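PDB 3MI6: alpha-galactosidase, which probably hydrolyses terminal, non-reducing alpha-D-galactose residues from alpha-D-galactosides such as galacto-oligosaccharides, galactomannans and galactolipids, as a member of glycoside hydrolase family 36. Local coordinates for residues 558-570 with 632-645. Sequence-based numbering, arbitrary orientation.
Sequences LIQFGTSYGYPQA and LFQFGKFYRIDSPF
Arg640 lies against two aromatic rings of helix 558-566 at once. Its guanidinium stacks flat over one face of Tyr565, the planes 14° apart and Arg640 CZ 3.6 Å from the Tyr565 ring centroid, a cation-pi contact. Its aliphatic CG meets Phe561 in a CH-pi contact. An arginine suits this place because its long chain, bent at chi3 (-61°), offers methylenes to one ring and a flat cation to the other. In the guanidinium plane, Arg640 NH1 donates to Ser564 OG at 3.1 Å. NE forms a salt bridge with Asp242 and NH2 a hydrogen bond with Ser309, which probably balances the buried charge. A leucine in its place would probably leave Asp242 without its counter-charge and the Tyr565 face without its flat cover.

Phe561, a flat ring with two faces to cover, is the tightly packed centre. With CG anti to the backbone N (chi1 -155°), its ring reaches out from the helix; opposite Arg640, the proline ring suits the other face, setting Pro644 CD 3.6 Å from the Phe561 ring centroid. The edge of Phe645 meets the helix, Phe645 CZ 3.5 Å from Leu558 O.

Gln569 makes a close, polar grip, its amide NH2 able to serve two carbonyls: Gln569 NE2 donates to Gly636 O at 2.9 Å and to Phe633 O at 3.1 Å. The looser side is at partly exposed Ala570 and Phe635, where Phe635 CE1 lies 3.9 Å from Ala570 CB.

The contact thus joins helix 553-566 of the TIM barrel to the end of helix 630-635 and to strand 637-640, outermost within the chain in the C-terminal antiparallel sheet, where it pairs with 651-657. Phe635 also touches helix 305-319, while Tyr565 and Phe645 touch Leu206 of strand 205-210.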
loop_
_atom_site.group_PDB
_atom_site.type_symbol
_atom_site.label_atom_id
_atom_site.label_comp_id
_atom_site.label_asym_id
_atom_site.label_seq_id
_atom_site.Cartn_x
_atom_site.Cartn_y
_atom_site.Cartn_z
ATOM N N LEU D 558 20.461 -6.931 11.021
ATOM C CA LEU D 558 19.077 -6.632 11.360
ATOM C C LEU D 558 18.917 -6.262 12.837
ATOM O O LEU D 558 18.305 -5.245 13.152
ATOM C CB LEU D 558 18.150 -7.766 10.940
ATOM C CG LEU D 558 17.779 -7.831 9.452
ATOM C CD1 LEU D 558 19.003 -7.936 8.567
ATOM C CD2 LEU D 558 16.857 -8.974 9.173
ATOM N N ILE D 559 19.503 -7.055 13.736
ATOM C CA ILE D 559 19.332 -6.852 15.175
ATOM C C ILE D 559 19.891 -5.509 15.650
ATOM O O ILE D 559 19.244 -4.791 16.415
ATOM C CB ILE D 559 19.940 -8.005 15.988
ATOM C CG1 ILE D 559 19.211 -9.308 15.661
ATOM C CG2 ILE D 559 19.776 -7.737 17.458
ATOM C CD1 ILE D 559 19.863 -10.576 16.170
ATOM N N GLN D 560 21.083 -5.162 15.177
ATOM C CA GLN D 560 21.709 -3.887 15.527
ATOM C C GLN D 560 21.001 -2.668 14.904
ATOM O O GLN D 560 20.780 -1.641 15.566
ATOM C CB GLN D 560 23.197 -3.921 15.195
ATOM C CG GLN D 560 23.939 -4.953 16.040
ATOM C CD GLN D 560 25.418 -5.086 15.681
ATOM O OE1 GLN D 560 26.021 -6.153 15.855
ATOM N NE2 GLN D 560 26.008 -4.001 15.185
ATOM N N PHE D 561 20.627 -2.790 13.637
ATOM C CA PHE D 561 19.899 -1.723 12.995
ATOM C C PHE D 561 18.679 -1.377 13.841
ATOM O O PHE D 561 18.460 -0.216 14.170
ATOM C CB PHE D 561 19.465 -2.135 11.598
ATOM C CG PHE D 561 19.243 -0.975 10.675
ATOM C CD1 PHE D 561 17.984 -0.435 10.517
ATOM C CD2 PHE D 561 20.302 -0.424 9.965
ATOM C CE1 PHE D 561 17.790 0.621 9.666
ATOM C CE2 PHE D 561 20.101 0.626 9.126
ATOM C CZ PHE D 561 18.846 1.149 8.977
ATOM N N GLY D 562 17.886 -2.384 14.193
ATOM C CA GLY D 562 16.699 -2.160 14.995
ATOM C C GLY D 562 17.020 -1.623 16.382
ATOM O O GLY D 562 16.393 -0.671 16.854
ATOM N N THR D 563 18.004 -2.217 17.044
ATOM C CA THR D 563 18.349 -1.763 18.379
ATOM C C THR D 563 18.706 -0.266 18.395
ATOM O O THR D 563 18.320 0.455 19.324
ATOM C CB THR D 563 19.462 -2.638 19.003
ATOM O OG1 THR D 563 19.013 -3.998 19.056
ATOM C CG2 THR D 563 19.797 -2.169 20.412
ATOM N N SER D 564 19.404 0.208 17.362
ATOM C CA SER D 564 19.856 1.607 17.305
ATOM C C SER D 564 18.752 2.672 17.375
ATOM O O SER D 564 19.005 3.803 17.793
ATOM C CB SER D 564 20.733 1.852 16.077
ATOM O OG SER D 564 19.992 1.682 14.884
ATOM N N TYR D 565 17.536 2.322 16.971
ATOM C CA TYR D 565 16.416 3.251 17.097
ATOM C C TYR D 565 16.237 3.635 18.564
ATOM O O TYR D 565 15.890 4.775 18.900
ATOM C CB TYR D 565 15.135 2.645 16.523
ATOM C CG TYR D 565 15.105 2.653 15.012
ATOM C CD1 TYR D 565 15.524 1.545 14.274
ATOM C CD2 TYR D 565 14.663 3.782 14.302
ATOM C CE1 TYR D 565 15.508 1.563 12.848
ATOM C CE2 TYR D 565 14.639 3.807 12.893
ATOM C CZ TYR D 565 15.072 2.697 12.170
ATOM O OH TYR D 565 15.049 2.720 10.784
ATOM N N GLY D 566 16.502 2.681 19.452
ATOM C CA GLY D 566 16.270 2.888 20.857
ATOM C C GLY D 566 17.544 2.993 21.652
ATOM O O GLY D 566 17.542 3.533 22.757
ATOM N N TYR D 567 18.638 2.486 21.101
ATOM C CA TYR D 567 19.861 2.382 21.882
ATOM C C TYR D 567 21.137 2.616 21.059
ATOM O O TYR D 567 21.349 1.992 20.030
ATOM C CB TYR D 567 19.881 1.031 22.625
ATOM C CG TYR D 567 18.556 0.678 23.305
ATOM C CD1 TYR D 567 18.343 0.947 24.639
ATOM C CD2 TYR D 567 17.528 0.073 22.601
ATOM C CE1 TYR D 567 17.149 0.617 25.254
ATOM C CE2 TYR D 567 16.338 -0.247 23.193
ATOM C CZ TYR D 567 16.142 0.026 24.519
ATOM O OH TYR D 567 14.938 -0.299 25.123
ATOM N N PRO D 568 22.000 3.519 21.538
ATOM C CA PRO D 568 23.276 3.865 20.901
ATOM C C PRO D 568 24.228 2.688 20.921
ATOM O O PRO D 568 24.137 1.857 21.808
ATOM C CB PRO D 568 23.839 4.962 21.799
ATOM C CG PRO D 568 22.737 5.308 22.793
ATOM C CD PRO D 568 21.835 4.155 22.859
ATOM N N GLN D 569 25.151 2.633 19.973
ATOM C CA GLN D 569 26.057 1.494 19.846
ATOM C C GLN D 569 26.927 1.252 21.078
ATOM O O GLN D 569 27.401 0.143 21.293
ATOM C CB GLN D 569 26.947 1.641 18.610
ATOM C CG GLN D 569 27.908 2.783 18.686
ATOM C CD GLN D 569 27.310 4.096 18.253
ATOM O OE1 GLN D 569 26.099 4.286 18.304
ATOM N NE2 GLN D 569 28.164 5.018 17.812
ATOM N N ALA D 570 27.153 2.290 21.874
ATOM C CA ALA D 570 27.920 2.142 23.103
ATOM C C ALA D 570 27.354 1.018 23.981
ATOM O O ALA D 570 28.091 0.340 24.698
ATOM C CB ALA D 570 27.940 3.458 23.867
ATOM N N LEU D 632 35.361 6.881 17.859
ATOM C CA LEU D 632 34.425 7.113 16.769
ATOM C C LEU D 632 33.349 6.012 16.726
ATOM O O LEU D 632 32.147 6.288 16.700
ATOM C CB LEU D 632 35.212 7.158 15.463
ATOM C CG LEU D 632 34.471 7.541 14.186
ATOM C CD1 LEU D 632 33.647 8.802 14.398
ATOM C CD2 LEU D 632 35.436 7.712 13.017
ATOM N N PHE D 633 33.805 4.762 16.740
ATOM C CA PHE D 633 32.936 3.599 16.632
ATOM C C PHE D 633 31.973 3.473 17.813
ATOM O O PHE D 633 30.765 3.313 17.652
ATOM C CB PHE D 633 33.785 2.340 16.535
ATOM C CG PHE D 633 34.216 1.988 15.134
ATOM C CD1 PHE D 633 33.297 1.891 14.115
ATOM C CD2 PHE D 633 35.538 1.712 14.855
ATOM C CE1 PHE D 633 33.684 1.554 12.847
ATOM C CE2 PHE D 633 35.932 1.374 13.585
ATOM C CZ PHE D 633 35.004 1.296 12.582
ATOM N N GLN D 634 32.512 3.566 19.016
ATOM C CA GLN D 634 31.696 3.443 20.208
ATOM C C GLN D 634 30.832 4.666 20.543
ATOM O O GLN D 634 29.696 4.491 20.954
ATOM C CB GLN D 634 32.570 3.048 21.396
ATOM C CG GLN D 634 33.232 1.689 21.233
ATOM C CD GLN D 634 34.083 1.356 22.432
ATOM O OE1 GLN D 634 34.294 2.212 23.293
ATOM N NE2 GLN D 634 34.563 0.118 22.517
ATOM N N PHE D 635 31.337 5.889 20.377
ATOM C CA PHE D 635 30.593 7.067 20.870
ATOM C C PHE D 635 30.191 8.101 19.820
ATOM O O PHE D 635 29.434 9.035 20.120
ATOM C CB PHE D 635 31.334 7.770 22.016
ATOM C CG PHE D 635 31.733 6.853 23.122
ATOM C CD1 PHE D 635 30.771 6.302 23.963
ATOM C CD2 PHE D 635 33.069 6.532 23.327
ATOM C CE1 PHE D 635 31.126 5.462 24.988
ATOM C CE2 PHE D 635 33.439 5.682 24.356
ATOM C CZ PHE D 635 32.466 5.144 25.194
ATOM N N GLY D 636 30.696 7.939 18.599
ATOM C CA GLY D 636 30.335 8.822 17.507
ATOM C C GLY D 636 28.848 8.862 17.232
ATOM O O GLY D 636 28.127 7.910 17.504
ATOM N N LYS D 637 28.384 9.980 16.694
ATOM C CA LYS D 637 26.970 10.155 16.404
ATOM C C LYS D 637 26.556 9.171 15.304
ATOM O O LYS D 637 27.245 9.025 14.286
ATOM C CB LYS D 637 26.681 11.611 16.008
ATOM C CG LYS D 637 25.204 11.919 15.846
ATOM C CD LYS D 637 24.947 13.371 15.476
ATOM C CE LYS D 637 25.166 14.284 16.677
ATOM N NZ LYS D 637 24.508 15.607 16.447
ATOM N N PHE D 638 25.428 8.498 15.513
ATOM C CA PHE D 638 25.052 7.366 14.676
ATOM C C PHE D 638 23.926 7.706 13.711
ATOM O O PHE D 638 22.829 8.098 14.109
ATOM C CB PHE D 638 24.649 6.181 15.564
ATOM C CG PHE D 638 24.462 4.874 14.830
ATOM C CD1 PHE D 638 23.206 4.479 14.390
ATOM C CD2 PHE D 638 25.527 4.009 14.642
ATOM C CE1 PHE D 638 23.026 3.253 13.737
ATOM C CE2 PHE D 638 25.349 2.786 13.987
ATOM C CZ PHE D 638 24.097 2.410 13.536
ATOM N N TYR D 639 24.211 7.535 12.427
ATOM C CA TYR D 639 23.213 7.686 11.379
ATOM C C TYR D 639 22.915 6.346 10.714
ATOM O O TYR D 639 23.829 5.669 10.250
ATOM C CB TYR D 639 23.750 8.628 10.311
ATOM C CG TYR D 639 23.881 10.063 10.743
ATOM C CD1 TYR D 639 22.857 10.982 10.514
ATOM C CD2 TYR D 639 25.024 10.506 11.355
ATOM C CE1 TYR D 639 22.993 12.293 10.887
ATOM C CE2 TYR D 639 25.162 11.801 11.734
ATOM C CZ TYR D 639 24.157 12.698 11.506
ATOM O OH TYR D 639 24.333 14.007 11.917
ATOM N N ARG D 640 21.641 5.979 10.660
ATOM C CA ARG D 640 21.181 4.909 9.788
ATOM C C ARG D 640 20.966 5.487 8.398
ATOM O O ARG D 640 20.471 6.599 8.255
ATOM C CB ARG D 640 19.856 4.326 10.285
ATOM C CG ARG D 640 19.940 3.487 11.554
ATOM C CD ARG D 640 18.540 3.225 12.109
ATOM N NE ARG D 640 17.872 4.473 12.456
ATOM C CZ ARG D 640 17.839 4.996 13.686
ATOM N NH1 ARG D 640 18.438 4.362 14.696
ATOM N NH2 ARG D 640 17.197 6.149 13.912
ATOM N N ILE D 641 21.319 4.726 7.370
ATOM C CA ILE D 641 21.145 5.187 6.009
ATOM C C ILE D 641 20.180 4.232 5.287
ATOM O O ILE D 641 18.961 4.438 5.320
ATOM C CB ILE D 641 22.549 5.353 5.307
ATOM C CG1 ILE D 641 23.337 6.482 5.978
ATOM C CG2 ILE D 641 22.439 5.636 3.808
ATOM C CD1 ILE D 641 24.779 6.560 5.568
ATOM N N ASP D 642 20.724 3.189 4.659
ATOM C CA ASP D 642 19.937 2.155 3.985
ATOM C C ASP D 642 19.432 1.112 4.992
ATOM O O ASP D 642 20.217 0.592 5.798
ATOM C CB ASP D 642 20.788 1.468 2.902
ATOM C CG ASP D 642 21.250 2.440 1.812
ATOM O OD1 ASP D 642 20.374 2.856 1.010
ATOM O OD2 ASP D 642 22.474 2.778 1.746
ATOM N N SER D 643 18.140 0.791 4.928
ATOM C CA SER D 643 17.502 -0.059 5.939
ATOM C C SER D 643 17.063 -1.429 5.453
ATOM O O SER D 643 16.352 -1.525 4.462
ATOM C CB SER D 643 16.276 0.640 6.496
ATOM O OG SER D 643 15.573 -0.232 7.354
ATOM N N PRO D 644 17.451 -2.495 6.172
ATOM C CA PRO D 644 17.046 -3.861 5.832
ATOM C C PRO D 644 15.566 -4.067 6.105
ATOM O O PRO D 644 15.041 -5.151 5.838
ATOM C CB PRO D 644 17.830 -4.702 6.828
ATOM C CG PRO D 644 17.926 -3.834 7.995
ATOM C CD PRO D 644 18.170 -2.460 7.454
ATOM N N PHE D 645 14.904 -3.039 6.634
ATOM C CA PHE D 645 13.483 -3.127 6.947
ATOM C C PHE D 645 12.609 -2.373 5.954
ATOM O O PHE D 645 11.386 -2.332 6.115
ATOM C CB PHE D 645 13.219 -2.624 8.363
ATOM C CG PHE D 645 13.946 -3.388 9.418
ATOM C CD1 PHE D 645 13.605 -4.700 9.707
ATOM C CD2 PHE D 645 14.973 -2.796 10.144
ATOM C CE1 PHE D 645 14.286 -5.410 10.714
ATOM C CE2 PHE D 645 15.661 -3.508 11.156
ATOM C CZ PHE D 645 15.320 -4.804 11.433
HETATM O O HOH W 1 27.309 5.332 21.238
#